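Local coordinates for protein endonuclease 2 (Arabidopsis thaliana, PDB 4CXP) that cleaves RNA and single-stranded DNA, and to a lesser extent double-stranded DNA, to products with 5'-phosphates, using divalent metal ions, at residues C10-A21 and G251-F262; H52-I60 and R83-Y92. All coordinates share one frame; numbering follows the deposited sequence. Where two conformers were deposited one is given.

Contact 1. Residues C10-A21 and G251-F262; sequences CKIAQTRLDETA and GVRLAATLNRIF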
# COMPACT_ATOMS: atom_id res chain seq x y z
N CYS A 10 7.22 1.15 -4.69
CA CYS A 10 8.17 0.22 -5.25
C CYS A 10 9.50 0.87 -5.64
O CYS A 10 10.54 0.23 -5.54
CB CYS A 10 7.55 -0.55 -6.41
SG CYS A 10 6.44 -1.84 -5.81
N LYS A 11 9.48 2.14 -6.06
CA LYS A 11 10.72 2.86 -6.36
C LYS A 11 11.54 3.07 -5.09
O LYS A 11 12.74 2.84 -5.06
CB LYS A 11 10.43 4.20 -7.04
CG LYS A 11 10.04 4.07 -8.50
CD LYS A 11 9.52 5.38 -9.05
CE LYS A 11 9.26 5.31 -10.55
NZ LYS A 11 10.52 5.48 -11.31
N ILE A 12 10.87 3.47 -4.01
CA ILE A 12 11.55 3.62 -2.73
C ILE A 12 12.12 2.26 -2.31
O ILE A 12 13.28 2.14 -1.92
CB ILE A 12 10.60 4.19 -1.65
CG1 ILE A 12 10.26 5.64 -1.98
CG2 ILE A 12 11.24 4.07 -0.28
CD1 ILE A 12 9.18 6.22 -1.10
N ALA A 13 11.29 1.23 -2.39
CA ALA A 13 11.73 -0.07 -1.92
C ALA A 13 12.93 -0.58 -2.68
O ALA A 13 13.89 -1.09 -2.08
CB ALA A 13 10.60 -1.08 -2.01
N GLN A 14 12.91 -0.47 -4.00
CA GLN A 14 13.97 -1.14 -4.76
C GLN A 14 15.32 -0.50 -4.47
O GLN A 14 16.33 -1.19 -4.43
CB GLN A 14 13.66 -1.20 -6.26
CG GLN A 14 14.64 -2.09 -7.02
CD GLN A 14 14.20 -2.43 -8.43
OE1 GLN A 14 13.32 -1.77 -9.00
NE2 GLN A 14 14.75 -3.50 -8.99
N THR A 15 15.35 0.79 -4.20
CA THR A 15 16.59 1.47 -3.87
C THR A 15 17.10 1.20 -2.45
O THR A 15 18.24 1.53 -2.15
CB THR A 15 16.53 2.99 -4.13
OG1 THR A 15 15.57 3.59 -3.25
CG2 THR A 15 16.17 3.27 -5.57
N ARG A 16 16.30 0.54 -1.62
CA ARG A 16 16.65 0.19 -0.24
C ARG A 16 16.97 -1.30 -0.10
O ARG A 16 17.17 -1.78 1.01
CB ARG A 16 15.54 0.60 0.71
CG ARG A 16 15.35 2.09 0.81
CD ARG A 16 14.24 2.43 1.78
NE ARG A 16 14.60 2.15 3.16
CZ ARG A 16 15.37 2.92 3.90
NH1 ARG A 16 15.83 4.08 3.43
NH2 ARG A 16 15.65 2.55 5.13
N LEU A 17 17.04 -2.04 -1.19
CA LEU A 17 17.36 -3.46 -1.11
C LEU A 17 18.84 -3.65 -0.83
O LEU A 17 19.70 -2.92 -1.35
CB LEU A 17 16.99 -4.15 -2.41
CG LEU A 17 15.50 -4.13 -2.76
CD1 LEU A 17 15.27 -4.87 -4.05
CD2 LEU A 17 14.65 -4.69 -1.63
N ASP A 18 19.14 -4.67 -0.05
CA ASP A 18 20.50 -5.14 0.13
C ASP A 18 20.91 -5.99 -1.06
O ASP A 18 20.10 -6.27 -1.95
CB ASP A 18 20.69 -5.80 1.49
CG ASP A 18 19.93 -7.09 1.67
OD1 ASP A 18 19.61 -7.75 0.68
OD2 ASP A 18 19.65 -7.44 2.85
N GLU A 19 22.18 -6.36 -1.13
CA GLU A 19 22.66 -7.00 -2.33
C GLU A 19 21.94 -8.32 -2.63
O GLU A 19 21.59 -8.58 -3.78
CB GLU A 19 24.18 -7.14 -2.30
CG GLU A 19 24.77 -7.63 -3.62
CD GLU A 19 24.77 -6.63 -4.78
OE1 GLU A 19 24.23 -5.53 -4.71
OE2 GLU A 19 25.38 -6.98 -5.81
N THR A 20 21.70 -9.14 -1.61
CA THR A 20 21.03 -10.41 -1.85
C THR A 20 19.60 -10.23 -2.35
O THR A 20 19.14 -10.96 -3.24
CB THR A 20 21.09 -11.37 -0.65
OG1 THR A 20 20.64 -10.74 0.54
CG2 THR A 20 22.50 -11.81 -0.42
N ALA A 21 18.88 -9.27 -1.80
CA ALA A 21 17.52 -9.01 -2.25
C ALA A 21 17.53 -8.37 -3.64
O ALA A 21 16.68 -8.67 -4.46
CB ALA A 21 16.77 -8.15 -1.26
N GLY A 251 7.18 1.84 1.30
CA GLY A 251 8.43 1.59 0.62
C GLY A 251 9.51 1.03 1.53
O GLY A 251 10.23 0.10 1.19
N VAL A 252 9.63 1.63 2.72
CA VAL A 252 10.60 1.20 3.70
C VAL A 252 10.31 -0.25 4.13
O VAL A 252 11.23 -1.06 4.24
CB VAL A 252 10.61 2.18 4.89
CG1 VAL A 252 11.31 1.58 6.09
CG2 VAL A 252 11.25 3.49 4.50
N ARG A 253 9.05 -0.56 4.38
CA ARG A 253 8.68 -1.88 4.85
C ARG A 253 8.75 -2.93 3.76
O ARG A 253 9.12 -4.07 4.05
CB ARG A 253 7.31 -1.82 5.52
CG ARG A 253 7.40 -1.10 6.85
CD ARG A 253 6.07 -0.62 7.33
NE ARG A 253 6.13 -0.20 8.72
CZ ARG A 253 5.13 0.37 9.36
NH1 ARG A 253 4.07 0.78 8.70
NH2 ARG A 253 5.20 0.59 10.67
N LEU A 254 8.43 -2.58 2.52
CA LEU A 254 8.61 -3.53 1.44
C LEU A 254 10.08 -3.92 1.33
O LEU A 254 10.41 -5.11 1.26
CB LEU A 254 8.08 -2.98 0.13
CG LEU A 254 8.27 -3.88 -1.09
CD1 LEU A 254 7.73 -5.28 -0.88
CD2 LEU A 254 7.65 -3.22 -2.30
N ALA A 255 10.98 -2.93 1.35
CA ALA A 255 12.40 -3.26 1.27
C ALA A 255 12.86 -4.07 2.46
O ALA A 255 13.62 -5.04 2.31
CB ALA A 255 13.24 -2.01 1.15
N ALA A 256 12.45 -3.69 3.68
CA ALA A 256 12.91 -4.40 4.85
C ALA A 256 12.45 -5.86 4.83
O ALA A 256 13.17 -6.76 5.25
CB ALA A 256 12.44 -3.71 6.10
N THR A 257 11.23 -6.07 4.37
CA THR A 257 10.66 -7.41 4.27
C THR A 257 11.40 -8.24 3.22
O THR A 257 11.78 -9.38 3.49
CB THR A 257 9.15 -7.33 4.02
OG1 THR A 257 8.54 -6.59 5.08
CG2 THR A 257 8.54 -8.69 3.95
N LEU A 258 11.61 -7.69 2.03
CA LEU A 258 12.36 -8.40 1.01
C LEU A 258 13.79 -8.69 1.47
O LEU A 258 14.33 -9.77 1.20
CB LEU A 258 12.37 -7.65 -0.32
CG LEU A 258 10.99 -7.47 -0.98
CD1 LEU A 258 11.11 -6.66 -2.26
CD2 LEU A 258 10.31 -8.80 -1.27
N ASN A 259 14.41 -7.75 2.17
CA ASN A 259 15.74 -7.99 2.68
C ASN A 259 15.78 -9.16 3.65
O ASN A 259 16.67 -10.00 3.60
CB ASN A 259 16.31 -6.72 3.33
CG ASN A 259 16.71 -5.67 2.31
OD1 ASN A 259 16.86 -5.96 1.13
ND2 ASN A 259 16.90 -4.45 2.77
N ARG A 260 14.79 -9.24 4.54
CA ARG A 260 14.71 -10.38 5.46
C ARG A 260 14.46 -11.67 4.70
O ARG A 260 15.08 -12.69 5.02
CB ARG A 260 13.61 -10.15 6.48
CG ARG A 260 13.99 -9.22 7.60
CD ARG A 260 12.96 -9.15 8.72
NE ARG A 260 11.68 -8.59 8.29
CZ ARG A 260 11.34 -7.31 8.32
NH1 ARG A 260 12.16 -6.39 8.81
NH2 ARG A 260 10.14 -6.97 7.89
N ILE A 261 13.55 -11.67 3.75
CA ILE A 261 13.18 -12.87 3.00
C ILE A 261 14.37 -13.45 2.26
O ILE A 261 14.61 -14.66 2.30
CB ILE A 261 12.08 -12.54 1.95
CG1 ILE A 261 10.74 -12.33 2.64
CG2 ILE A 261 11.96 -13.64 0.91
CD1 ILE A 261 9.72 -11.69 1.72
N PHE A 262 15.10 -12.60 1.55
CA PHE A 262 16.15 -13.07 0.66
C PHE A 262 17.51 -13.19 1.34
O PHE A 262 18.44 -13.70 0.73
CB PHE A 262 16.24 -12.18 -0.56
CG PHE A 262 15.02 -12.25 -1.46
CD1 PHE A 262 14.59 -13.47 -1.98
CD2 PHE A 262 14.33 -11.11 -1.81
CE1 PHE A 262 13.48 -13.52 -2.81
CE2 PHE A 262 13.23 -11.17 -2.65
CZ PHE A 262 12.80 -12.37 -3.14
O HOH W 1 13.88 -0.32 4.34
O HOH W 2 18.32 -10.00 1.32
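Asp18 OD1 is gripped twice: by a water (2.7 Å) that also donates to Asn259 O across the contact, and by Ala21 N (3.0 Å), which makes Asp18 the N-cap of the helix starting at Glu19. In the largely helical S1/P1 nuclease fold this ties the cap to helix 233-262, whose end from residue 256 is a propeptide removed in the mature form. Asn259 suits the turn between helices 3-15 and 19-28 because its amide offers both polarities: ND2 donates to Arg16 O (3.2 Å, 161° at the hydrogen), while OD1 accepts from Asp18 N (2.9 Å), which sits above the carbonyl plane. With CG beside its own backbone N (chi1 -74°), the amide also stacks on the Asp18 carboxylate, their planes 19° apart. Replacing Asn259 with alanine would probably leave Arg16 O and Asp18 N without these mates. Small residues let the axes of segments 10-15 and 251-262 come within 7.4 Å of each other: Ala13 CB meets Gly251 O, and a side chain on that glycine would collide with Ile12. Arg16, salt-bridged to Glu197, lays one guanidinium face over Val252 CG2, 3.8 Å from NE, which donates to a second water that in turn donates to Val252 O.

Contact 2. Residues H52-I60 and R83-Y92; sequences HWSSPLHYI and RCVAGAIYNY. With ZN (zinc ion), chain E; NAG (2-acetamido-2-deoxy-beta-D-glucopyranose), chain B; NAG (2-acetamido-2-deoxy-beta-D-glucopyranose), chain C.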
# COMPACT_ATOMS: atom_id res chain seq x y z
N HIS A 52 -9.79 -14.69 -9.76
CA HIS A 52 -10.84 -14.00 -9.03
C HIS A 52 -10.73 -14.22 -7.51
O HIS A 52 -11.09 -13.35 -6.71
CB HIS A 52 -12.18 -14.38 -9.64
CG HIS A 52 -13.28 -13.39 -9.41
ND1 HIS A 52 -13.11 -12.03 -9.22
CD2 HIS A 52 -14.61 -13.61 -9.37
CE1 HIS A 52 -14.30 -11.47 -9.05
NE2 HIS A 52 -15.22 -12.40 -9.14
N TRP A 53 -10.12 -15.33 -7.11
CA TRP A 53 -9.77 -15.62 -5.73
C TRP A 53 -8.86 -14.57 -5.11
O TRP A 53 -8.72 -14.52 -3.89
CB TRP A 53 -9.08 -17.00 -5.66
CG TRP A 53 -7.93 -17.18 -6.60
CD1 TRP A 53 -7.97 -17.82 -7.79
CD2 TRP A 53 -6.56 -16.75 -6.42
NE1 TRP A 53 -6.74 -17.81 -8.38
CE2 TRP A 53 -5.85 -17.18 -7.56
CE3 TRP A 53 -5.88 -16.07 -5.42
CZ2 TRP A 53 -4.49 -16.92 -7.73
CZ3 TRP A 53 -4.53 -15.82 -5.58
CH2 TRP A 53 -3.85 -16.24 -6.73
N SER A 54 -8.19 -13.78 -5.94
CA SER A 54 -7.25 -12.78 -5.45
C SER A 54 -7.89 -11.45 -5.11
O SER A 54 -7.26 -10.62 -4.45
CB SER A 54 -6.12 -12.55 -6.45
OG SER A 54 -6.53 -11.77 -7.57
N SER A 55 -9.12 -11.22 -5.53
CA SER A 55 -9.73 -9.90 -5.36
C SER A 55 -9.83 -9.48 -3.88
O SER A 55 -9.46 -8.36 -3.55
CB SER A 55 -11.06 -9.80 -6.12
OG SER A 55 -10.86 -9.39 -7.48
N PRO A 56 -10.25 -10.38 -2.97
CA PRO A 56 -10.35 -9.98 -1.54
C PRO A 56 -9.00 -9.78 -0.86
O PRO A 56 -8.93 -9.24 0.24
CB PRO A 56 -11.11 -11.14 -0.89
CG PRO A 56 -11.90 -11.71 -2.05
CD PRO A 56 -10.92 -11.68 -3.19
N LEU A 57 -7.91 -10.20 -1.52
CA LEU A 57 -6.59 -10.10 -0.95
C LEU A 57 -6.01 -8.70 -0.97
O LEU A 57 -4.93 -8.49 -0.44
CB LEU A 57 -5.63 -11.07 -1.67
CG LEU A 57 -6.06 -12.54 -1.68
CD1 LEU A 57 -4.98 -13.36 -2.36
CD2 LEU A 57 -6.37 -13.09 -0.29
N HIS A 58 -6.72 -7.74 -1.57
CA HIS A 58 -6.21 -6.37 -1.65
C HIS A 58 -6.58 -5.53 -0.43
O HIS A 58 -6.05 -4.42 -0.29
CB HIS A 58 -6.72 -5.67 -2.91
CG HIS A 58 -6.17 -6.26 -4.16
ND1 HIS A 58 -5.33 -5.58 -5.00
CD2 HIS A 58 -6.32 -7.51 -4.68
CE1 HIS A 58 -4.99 -6.39 -5.99
NE2 HIS A 58 -5.57 -7.56 -5.82
N TYR A 59 -7.47 -6.00 0.44
CA TYR A 59 -7.99 -5.15 1.50
C TYR A 59 -8.35 -5.97 2.72
O TYR A 59 -8.25 -7.20 2.74
CB TYR A 59 -9.18 -4.31 0.96
CG TYR A 59 -10.29 -5.19 0.43
CD1 TYR A 59 -11.24 -5.77 1.29
CD2 TYR A 59 -10.38 -5.49 -0.92
CE1 TYR A 59 -12.23 -6.60 0.80
CE2 TYR A 59 -11.37 -6.33 -1.40
CZ TYR A 59 -12.29 -6.88 -0.54
OH TYR A 59 -13.26 -7.71 -1.04
N ILE A 60 -8.79 -5.24 3.76
CA ILE A 60 -9.37 -5.79 4.98
C ILE A 60 -10.64 -5.00 5.25
O ILE A 60 -10.61 -3.78 5.26
CB ILE A 60 -8.44 -5.65 6.20
CG1 ILE A 60 -7.17 -6.47 6.00
CG2 ILE A 60 -9.14 -6.08 7.46
CD1 ILE A 60 -6.02 -6.11 6.90
N ARG A 83 -8.09 -14.70 4.17
CA ARG A 83 -8.28 -14.14 2.85
C ARG A 83 -8.52 -12.63 2.91
O ARG A 83 -9.62 -12.13 2.70
CB ARG A 83 -9.34 -14.91 2.07
CG ARG A 83 -8.98 -16.41 2.00
CD ARG A 83 -9.56 -17.09 0.79
NE ARG A 83 -8.96 -16.58 -0.44
CZ ARG A 83 -7.80 -16.97 -0.95
NH1 ARG A 83 -7.05 -17.90 -0.37
NH2 ARG A 83 -7.39 -16.46 -2.09
N CYS A 84 -7.43 -11.93 3.20
CA CYS A 84 -7.37 -10.49 3.26
C CYS A 84 -5.93 -10.08 2.97
O CYS A 84 -5.05 -10.94 2.87
CB CYS A 84 -7.83 -9.97 4.62
SG CYS A 84 -6.58 -9.99 5.94
N VAL A 85 -5.66 -8.79 2.86
CA VAL A 85 -4.31 -8.36 2.48
C VAL A 85 -3.24 -8.78 3.49
O VAL A 85 -2.12 -9.06 3.09
CB VAL A 85 -4.30 -6.84 2.16
CG1 VAL A 85 -4.54 -5.96 3.36
CG2 VAL A 85 -3.03 -6.46 1.43
N ALA A 86 -3.55 -8.79 4.79
CA ALA A 86 -2.58 -9.28 5.77
C ALA A 86 -2.25 -10.76 5.54
O ALA A 86 -1.09 -11.17 5.55
CB ALA A 86 -3.06 -9.06 7.21
N GLY A 87 -3.28 -11.58 5.37
CA GLY A 87 -3.09 -12.99 5.10
C GLY A 87 -2.33 -13.24 3.81
O GLY A 87 -1.51 -14.15 3.73
N ALA A 88 -2.58 -12.41 2.80
CA ALA A 88 -1.85 -12.52 1.54
C ALA A 88 -0.37 -12.20 1.73
O ALA A 88 0.49 -12.87 1.18
CB ALA A 88 -2.46 -11.61 0.49
N ILE A 89 -0.07 -11.17 2.52
CA ILE A 89 1.33 -10.85 2.77
C ILE A 89 2.02 -12.02 3.47
O ILE A 89 3.12 -12.40 3.09
CB ILE A 89 1.46 -9.53 3.53
CG1 ILE A 89 1.10 -8.36 2.59
CG2 ILE A 89 2.86 -9.34 4.10
CD1 ILE A 89 0.88 -7.04 3.30
N TYR A 90 1.39 -12.61 4.48
CA TYR A 90 1.99 -13.78 5.11
C TYR A 90 2.23 -14.90 4.09
O TYR A 90 3.29 -15.52 4.08
CB TYR A 90 1.11 -14.29 6.24
CG TYR A 90 1.09 -13.46 7.51
CD1 TYR A 90 2.26 -13.12 8.18
CD2 TYR A 90 -0.11 -13.07 8.07
CE1 TYR A 90 2.21 -12.43 9.38
CE2 TYR A 90 -0.17 -12.37 9.26
CZ TYR A 90 1.00 -12.06 9.92
OH TYR A 90 0.96 -11.36 11.12
N ASN A 91 1.24 -15.14 3.24
CA ASN A 91 1.32 -16.22 2.24
C ASN A 91 2.49 -16.05 1.30
O ASN A 91 3.32 -16.95 1.13
CB ASN A 91 0.05 -16.19 1.44
CG ASN A 91 -0.12 -17.31 0.46
OD1 ASN A 91 0.43 -18.41 0.59
ND2 ASN A 91 -0.94 -17.02 -0.55
N TYR A 92 2.55 -14.89 0.65
CA TYR A 92 3.53 -14.68 -0.39
C TYR A 92 4.93 -14.47 0.17
O TYR A 92 5.91 -14.88 -0.46
CB TYR A 92 3.06 -13.59 -1.36
CG TYR A 92 1.83 -14.03 -2.14
CD1 TYR A 92 1.93 -15.05 -3.06
CD2 TYR A 92 0.59 -13.47 -1.92
CE1 TYR A 92 0.81 -15.50 -3.73
CE2 TYR A 92 -0.53 -13.92 -2.59
CZ TYR A 92 -0.42 -14.93 -3.50
OH TYR A 92 -1.55 -15.37 -4.14
ZN ZN E . -4.73 -3.48 -5.19
C1 NAG B . -1.45 -17.98 -1.50
C2 NAG B . -2.97 -17.64 -1.60
C3 NAG B . -3.67 -18.73 -2.40
C4 NAG B . -2.97 -18.91 -3.75
C5 NAG B . -1.46 -19.03 -3.58
C6 NAG B . -0.72 -18.94 -4.91
C7 NAG B . -3.66 -16.30 0.35
C8 NAG B . -4.37 -16.28 1.66
N2 NAG B . -3.63 -17.47 -0.31
O3 NAG B . -5.06 -18.40 -2.54
O4 NAG B . -3.35 -20.10 -4.41
O5 NAG B . -0.90 -18.01 -2.77
O6 NAG B . -1.08 -17.73 -5.55
O7 NAG B . -3.11 -15.29 -0.10
C1 NAG C . -4.50 -20.06 -5.22
C2 NAG C . -4.39 -21.17 -6.27
C3 NAG C . -5.64 -21.22 -7.12
C4 NAG C . -6.87 -21.32 -6.23
C5 NAG C . -6.84 -20.25 -5.14
C6 NAG C . -7.98 -20.40 -4.15
C7 NAG C . -2.10 -21.72 -6.93
C8 NAG C . -0.99 -21.53 -7.92
N2 NAG C . -3.22 -21.04 -7.14
O3 NAG C . -5.58 -22.31 -8.02
O4 NAG C . -8.00 -21.12 -7.08
O5 NAG C . -5.63 -20.32 -4.42
O6 NAG C . -7.84 -19.46 -3.10
O7 NAG C . -1.94 -22.47 -5.97
O HOH W 3 -10.71 -14.78 -1.48
O HOH W 4 -10.81 -9.61 2.38
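Two hydrogen bonds join the segments directly: Arg83 NH2 donates to Trp53 O and Val85 N to Tyr59 O, both at 3.0 Å. Trp53 O lies in the guanidinium plane of Arg83, while NH2 stands above the plane of that carbonyl. One water bridges Arg83 NE and Trp53 O; another lies within hydrogen-bonding distance of Pro56 O and Arg83 O. Several planar donors make arginine apt here, because NH1 and NH2 also share O3 of the N-glycan's first sugar. That glycan grows from Asn91 ND2 on helix 85-96, whose N-cap, Cys84, is disulfide-bonded to Cys74. In the S1/P1 nuclease fold, the 3-10 segment 52-58 leads into strand 60-62 and packs on the start of this helix. The glycan's second sugar lays C1 over one face of the Trp53 indole, 3.8 Å above this broad apolar surface; Tyr92 OH reaches the indole's edge and hydrogen-bonds O6 of the first sugar. Among apolar contacts, Leu57 CD2 lies over an Arg83 guanidinium face and its CB meets Ala88 CB at 3.9 Å. Branched Ile60, with CG1 beside its backbone N (chi1 -64°), brings that atom to Val85 CG1 (3.8 Å). His58 ND1 binds zinc at 2.2 Å, alongside Asp45, His120 and Asp124.

Overall arrangement
Contact 2 is nested along the chain inside the long loop that contact 1 closes between residues 10-21 and 251-262. Their centres are 20 Å apart and their nearest atoms about 5 Å, without touching. Helix 111-124 relates them: Cys10 and Leu254 of contact 1 rest on its Ser119, Leu57, Val85 and Ala88 of contact 2 on its Phe121, and the same helix supplies the zinc ligands His120 and Asp124. Contact 2 reaches the active site directly through His58, whose side chain is about 3 Å from a bound sulfate, probably from the crystallisation liquor, whereas contact 1 lies farther off, the Cys10 side chain about 10 Å from a zinc ion and about 7 Å from that of His120.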